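PDB 6SRN: TetR family transcriptional regulator from Streptomyces coelicolor, which probably binds DNA as a transcriptional regulator controlling antibiotic production and takes up a furan-carboxylic acid bacterial hormone in a pocket of its helical C-terminal domain. Local coordinates for residues E107-R118 with R194-R205. Numbering follows the deposited sequence.
Sequences EEMLHRAAQAFR and RADIMERWQELR. With LUB (4-(Hydroxymethyl)-2-propylfuran-3-carboxylic acid), chain B.
Met198 is the knob of this near-antiparallel helix pair: bent at its second and third torsions, it settles among His111, Ala114, Gln115 and Arg118. Its SD lies 3.7 Å from Ala114 CB, while its CE reaches the edge of the His111 imidazole, 3.5 Å from CD2 and near the ring plane. Alongside, Ile197 presses CD1 against Ala114 and CG2 against Arg118 CB. The indole of Trp201, its CG swung opposite the backbone N (chi1 -179°), packs its CZ2 3.6 Å from Leu110 CB; Arg205 CB covers the centre of one indole face.

Polar contacts gather at the Glu107 end. Arg205 NH1 donates to Glu107 OE1 at 2.6 Å in a salt bridge, the two flat groups nearly coplanar and the anti lone pair used. Arg205 NE also binds Gln202 OE1, which steadies the guanidinium. A water accepts from Trp201 NE1 (2.8 Å) and donates to Glu107 O (2.7 Å), linking the indole to the opposite helix. At the other end, Phe117 CD1 lies over one face of the Arg194 guanidinium, offset toward its rim; NH2 of that group is held by Gln185.

Leu110 and Phe117 also line the hormone pocket, with Phe117 CZ 3.5 Å from LUB C5. Helix 102-119 therefore turns one flank to the ligand and another to helix 197-212; helix 170-192 meets both, Phe181 touching Ala113 and standing edge-to-face to Trp201, and Ser188 touching Ile197, and helix 121-131 packs on Phe117.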
loop_
_atom_site.group_PDB
_atom_site.type_symbol
_atom_site.label_atom_id
_atom_site.label_comp_id
_atom_site.label_asym_id
_atom_site.label_seq_id
_atom_site.Cartn_x
_atom_site.Cartn_y
_atom_site.Cartn_z
ATOM N N GLU A 107 -0.429 10.631 -16.915
ATOM C CA GLU A 107 0.477 9.546 -17.198
ATOM C C GLU A 107 1.930 9.917 -16.906
ATOM O O GLU A 107 2.657 9.132 -16.264
ATOM C CB GLU A 107 0.396 9.119 -18.646
ATOM C CG GLU A 107 -0.801 8.332 -19.046
ATOM C CD GLU A 107 -0.560 7.929 -20.487
ATOM O OE1 GLU A 107 0.318 7.022 -20.726
ATOM O OE2 GLU A 107 -1.131 8.607 -21.341
ATOM N N GLU A 108 2.363 11.089 -17.387
ATOM C CA GLU A 108 3.762 11.457 -17.253
ATOM C C GLU A 108 4.090 11.782 -15.785
ATOM O O GLU A 108 5.212 11.507 -15.313
ATOM C CB GLU A 108 4.139 12.607 -18.174
ATOM C CG GLU A 108 5.589 13.032 -18.081
ATOM C CD GLU A 108 6.650 11.969 -18.338
ATOM O OE1 GLU A 108 6.343 10.888 -18.894
ATOM O OE2 GLU A 108 7.814 12.265 -17.977
ATOM N N MET A 109 3.152 12.372 -15.055
ATOM C CA MET A 109 3.389 12.583 -13.619
ATOM C C MET A 109 3.666 11.283 -12.892
ATOM O O MET A 109 4.577 11.190 -12.059
ATOM C CB MET A 109 2.190 13.289 -12.996
ATOM C CG MET A 109 2.121 14.745 -13.409
ATOM S SD MET A 109 3.355 15.746 -12.617
ATOM C CE MET A 109 2.722 15.785 -10.941
ATOM N N LEU A 110 2.875 10.255 -13.190
ATOM C CA LEU A 110 3.034 8.971 -12.498
ATOM C C LEU A 110 4.320 8.245 -12.981
ATOM O O LEU A 110 5.005 7.587 -12.201
ATOM C CB LEU A 110 1.768 8.093 -12.611
ATOM C CG LEU A 110 0.563 8.724 -11.893
ATOM C CD1 LEU A 110 -0.687 7.936 -12.284
ATOM C CD2 LEU A 110 0.734 8.715 -10.373
ATOM N N HIS A 111 4.663 8.390 -14.242
ATOM C CA HIS A 111 5.970 7.923 -14.741
ATOM C C HIS A 111 7.091 8.553 -13.939
ATOM O O HIS A 111 7.991 7.861 -13.443
ATOM C CB HIS A 111 6.055 8.345 -16.216
ATOM C CG HIS A 111 7.309 7.961 -16.920
ATOM N ND1 HIS A 111 7.683 8.580 -18.101
ATOM C CD2 HIS A 111 8.324 7.138 -16.593
ATOM C CE1 HIS A 111 8.839 8.056 -18.516
ATOM N NE2 HIS A 111 9.238 7.161 -17.625
ATOM N N ARG A 112 7.053 9.871 -13.790
ATOM C CA ARG A 112 8.074 10.556 -13.051
ATOM C C ARG A 112 8.084 10.147 -11.560
ATOM O O ARG A 112 9.144 10.005 -10.956
ATOM C CB ARG A 112 7.882 12.076 -13.212
ATOM C CG ARG A 112 8.326 12.579 -14.559
ATOM C CD ARG A 112 8.258 14.081 -14.680
ATOM N NE ARG A 112 8.433 14.449 -16.085
ATOM C CZ ARG A 112 8.683 15.669 -16.530
ATOM N NH1 ARG A 112 8.792 16.686 -15.688
ATOM N NH2 ARG A 112 8.821 15.858 -17.849
ATOM N N ALA A 113 6.904 9.957 -10.968
ATOM C CA ALA A 113 6.848 9.476 -9.586
ATOM C C ALA A 113 7.498 8.142 -9.465
ATOM O O ALA A 113 8.177 7.892 -8.452
ATOM C CB ALA A 113 5.416 9.387 -9.126
ATOM N N ALA A 114 7.259 7.219 -10.401
ATOM C CA ALA A 114 7.857 5.888 -10.300
ATOM C C ALA A 114 9.379 5.924 -10.336
ATOM O O ALA A 114 10.056 5.277 -9.506
ATOM C CB ALA A 114 7.310 4.993 -11.407
ATOM N N GLN A 115 9.943 6.736 -11.244
ATOM C CA GLN A 115 11.390 6.908 -11.332
ATOM C C GLN A 115 11.914 7.542 -10.052
ATOM O O GLN A 115 12.998 7.239 -9.579
ATOM C CB GLN A 115 11.739 7.886 -12.481
ATOM C CG GLN A 115 11.486 7.351 -13.839
ATOM C CD GLN A 115 11.749 8.423 -14.894
ATOM O OE1 GLN A 115 11.139 9.484 -14.881
ATOM N NE2 GLN A 115 12.753 8.220 -15.707
ATOM N N ALA A 116 11.128 8.467 -9.482
ATOM C CA ALA A 116 11.606 9.193 -8.312
ATOM C C ALA A 116 11.625 8.284 -7.063
ATOM O O ALA A 116 12.539 8.345 -6.248
ATOM C CB ALA A 116 10.770 10.422 -8.077
ATOM N N PHE A 117 10.571 7.475 -6.892
ATOM C CA PHE A 117 10.635 6.472 -5.829
ATOM C C PHE A 117 11.779 5.493 -6.059
ATOM O O PHE A 117 12.424 5.038 -5.098
ATOM C CB PHE A 117 9.300 5.727 -5.683
ATOM C CG PHE A 117 8.220 6.510 -4.970
ATOM C CD1 PHE A 117 8.368 6.841 -3.614
ATOM C CD2 PHE A 117 7.052 6.881 -5.605
ATOM C CE1 PHE A 117 7.331 7.533 -2.967
ATOM C CE2 PHE A 117 6.052 7.572 -4.956
ATOM C CZ PHE A 117 6.183 7.902 -3.628
ATOM N N ARG A 118 12.047 5.153 -7.313
ATOM C CA ARG A 118 13.154 4.262 -7.620
ATOM C C ARG A 118 14.526 4.817 -7.206
ATOM O O ARG A 118 15.342 4.069 -6.630
ATOM C CB ARG A 118 13.177 3.926 -9.100
ATOM C CG ARG A 118 14.109 2.776 -9.493
ATOM C CD ARG A 118 14.280 2.646 -11.000
ATOM N NE ARG A 118 14.857 3.900 -11.502
ATOM C CZ ARG A 118 14.731 4.402 -12.731
ATOM N NH1 ARG A 118 14.107 3.753 -13.692
ATOM N NH2 ARG A 118 15.209 5.593 -12.996
ATOM N N ARG A 194 12.188 -1.769 -4.881
ATOM C CA ARG A 194 11.788 -0.978 -6.026
ATOM C C ARG A 194 12.601 -1.201 -7.299
ATOM O O ARG A 194 12.437 -0.485 -8.281
ATOM C CB ARG A 194 11.706 0.519 -5.677
ATOM C CG ARG A 194 10.670 0.890 -4.629
ATOM C CD ARG A 194 10.425 2.366 -4.565
ATOM N NE ARG A 194 9.446 2.689 -3.512
ATOM C CZ ARG A 194 9.773 3.003 -2.252
ATOM N NH1 ARG A 194 11.019 3.023 -1.858
ATOM N NH2 ARG A 194 8.823 3.276 -1.361
ATOM N N ALA A 195 13.365 -2.277 -7.355
ATOM C CA ALA A 195 14.239 -2.516 -8.511
ATOM C C ALA A 195 13.407 -2.723 -9.809
ATOM O O ALA A 195 13.824 -2.345 -10.892
ATOM C CB ALA A 195 15.106 -3.723 -8.264
ATOM N N ASP A 196 12.240 -3.332 -9.661
ATOM C CA ASP A 196 11.368 -3.699 -10.767
ATOM C C ASP A 196 10.189 -2.718 -10.906
ATOM O O ASP A 196 9.233 -2.988 -11.626
ATOM C CB ASP A 196 10.775 -5.114 -10.590
ATOM C CG ASP A 196 9.797 -5.236 -9.409
ATOM O OD1 ASP A 196 9.927 -4.440 -8.443
ATOM O OD2 ASP A 196 8.975 -6.205 -9.388
ATOM N N ILE A 197 10.259 -1.550 -10.283
ATOM C CA ILE A 197 9.112 -0.653 -10.220
ATOM C C ILE A 197 8.613 -0.237 -11.596
ATOM O O ILE A 197 7.391 -0.129 -11.815
ATOM C CB ILE A 197 9.394 0.578 -9.316
ATOM C CG1 ILE A 197 8.116 1.344 -9.080
ATOM C CG2 ILE A 197 10.482 1.463 -9.864
ATOM C CD1 ILE A 197 8.238 2.427 -8.049
ATOM N N MET A 198 9.516 0.004 -12.532
ATOM C CA MET A 198 9.047 0.509 -13.828
ATOM C C MET A 198 8.210 -0.527 -14.598
ATOM O O MET A 198 7.190 -0.159 -15.223
ATOM C CB MET A 198 10.217 1.043 -14.683
ATOM C CG MET A 198 11.026 2.145 -13.999
ATOM S SD MET A 198 10.119 3.544 -13.328
ATOM C CE MET A 198 9.470 4.341 -14.769
ATOM N N GLU A 199 8.626 -1.807 -14.528
ATOM C CA GLU A 199 7.870 -2.877 -15.154
ATOM C C GLU A 199 6.543 -3.090 -14.470
ATOM O O GLU A 199 5.576 -3.465 -15.135
ATOM C CB GLU A 199 8.678 -4.186 -15.060
ATOM C CG GLU A 199 10.027 -4.205 -15.719
ATOM C CD GLU A 199 11.135 -4.020 -14.689
ATOM O OE1 GLU A 199 11.230 -2.883 -14.284
ATOM O OE2 GLU A 199 11.887 -4.984 -14.269
ATOM N N ARG A 200 6.540 -3.023 -13.141
ATOM C CA ARG A 200 5.301 -3.246 -12.387
ATOM C C ARG A 200 4.324 -2.124 -12.706
ATOM O O ARG A 200 3.115 -2.350 -12.834
ATOM C CB ARG A 200 5.612 -3.339 -10.890
ATOM C CG ARG A 200 6.559 -4.459 -10.473
ATOM C CD ARG A 200 5.970 -5.859 -10.602
ATOM N NE ARG A 200 5.882 -6.323 -11.974
ATOM C CZ ARG A 200 6.915 -6.772 -12.681
ATOM N NH1 ARG A 200 8.150 -6.877 -12.153
ATOM N NH2 ARG A 200 6.708 -7.135 -13.928
ATOM N N TRP A 201 4.809 -0.887 -12.773
ATOM C CA TRP A 201 3.941 0.243 -13.151
ATOM C C TRP A 201 3.437 0.117 -14.585
ATOM O O TRP A 201 2.281 0.297 -14.807
ATOM C CB TRP A 201 4.631 1.580 -12.890
ATOM C CG TRP A 201 3.760 2.746 -13.251
ATOM C CD1 TRP A 201 4.109 3.765 -14.091
ATOM C CD2 TRP A 201 2.382 2.973 -12.867
ATOM N NE1 TRP A 201 3.057 4.627 -14.210
ATOM C CE2 TRP A 201 1.983 4.173 -13.494
ATOM C CE3 TRP A 201 1.473 2.298 -12.051
ATOM C CZ2 TRP A 201 0.696 4.707 -13.345
ATOM C CZ3 TRP A 201 0.180 2.802 -11.921
ATOM C CH2 TRP A 201 -0.179 4.020 -12.551
ATOM N N GLN A 202 4.303 -0.268 -15.509
ATOM C CA GLN A 202 3.861 -0.419 -16.896
ATOM C C GLN A 202 2.696 -1.351 -17.029
ATOM O O GLN A 202 1.720 -1.041 -17.698
ATOM C CB GLN A 202 5.000 -0.885 -17.775
ATOM C CG GLN A 202 4.628 -1.105 -19.251
ATOM C CD GLN A 202 3.757 0.025 -19.821
ATOM O OE1 GLN A 202 4.114 1.200 -19.735
ATOM N NE2 GLN A 202 2.609 -0.337 -20.445
ATOM N N GLU A 203 2.766 -2.504 -16.368
ATOM C CA GLU A 203 1.710 -3.485 -16.596
ATOM C C GLU A 203 0.391 -3.059 -15.951
ATOM O O GLU A 203 -0.665 -3.378 -16.449
ATOM C CB GLU A 203 2.169 -4.869 -16.148
ATOM C CG GLU A 203 2.359 -5.063 -14.676
ATOM C CD GLU A 203 3.228 -6.260 -14.296
ATOM O OE1 GLU A 203 3.920 -6.950 -15.132
ATOM O OE2 GLU A 203 3.233 -6.512 -13.078
ATOM N N LEU A 204 0.450 -2.375 -14.827
ATOM C CA LEU A 204 -0.758 -1.904 -14.158
ATOM C C LEU A 204 -1.313 -0.644 -14.873
ATOM O O LEU A 204 -2.526 -0.563 -15.077
ATOM C CB LEU A 204 -0.412 -1.557 -12.689
ATOM C CG LEU A 204 -1.478 -0.800 -11.888
ATOM C CD1 LEU A 204 -2.754 -1.585 -11.821
ATOM C CD2 LEU A 204 -0.930 -0.500 -10.480
ATOM N N ARG A 205 -0.459 0.307 -15.205
ATOM C CA ARG A 205 -0.813 1.533 -15.948
ATOM C C ARG A 205 -1.495 1.172 -17.262
ATOM O O ARG A 205 -2.500 1.810 -17.667
ATOM C CB ARG A 205 0.493 2.250 -16.179
ATOM C CG ARG A 205 0.636 3.506 -16.948
ATOM C CD ARG A 205 2.137 3.482 -17.208
ATOM N NE ARG A 205 2.418 3.273 -18.604
ATOM C CZ ARG A 205 2.101 4.151 -19.538
ATOM N NH1 ARG A 205 1.467 5.286 -19.217
ATOM N NH2 ARG A 205 2.415 3.908 -20.786
HETATM C C2 LUB B . 2.045 7.711 -2.923
HETATM C C4 LUB B . 2.908 7.580 -0.862
HETATM C C5 LUB B . 3.551 6.692 -1.625
HETATM C C6 LUB B . 1.152 7.828 -4.089
HETATM O O11 LUB B . 0.295 9.854 -2.053
HETATM C C9 LUB B . 0.982 9.250 -1.190
HETATM O O10 LUB B . 0.868 9.505 0.064
HETATM C C3 LUB B . 1.902 8.199 -1.577
HETATM C C12 LUB B . 3.396 7.877 0.548
HETATM O O13 LUB B . 2.278 7.770 1.461
HETATM O O1 LUB B . 2.952 6.646 -2.895
HETATM C C7 LUB B . 1.915 8.591 -5.180
HETATM C C8 LUB B . 1.073 8.827 -6.410
HETATM O O HOH W 1 2.538 6.432 -16.318
#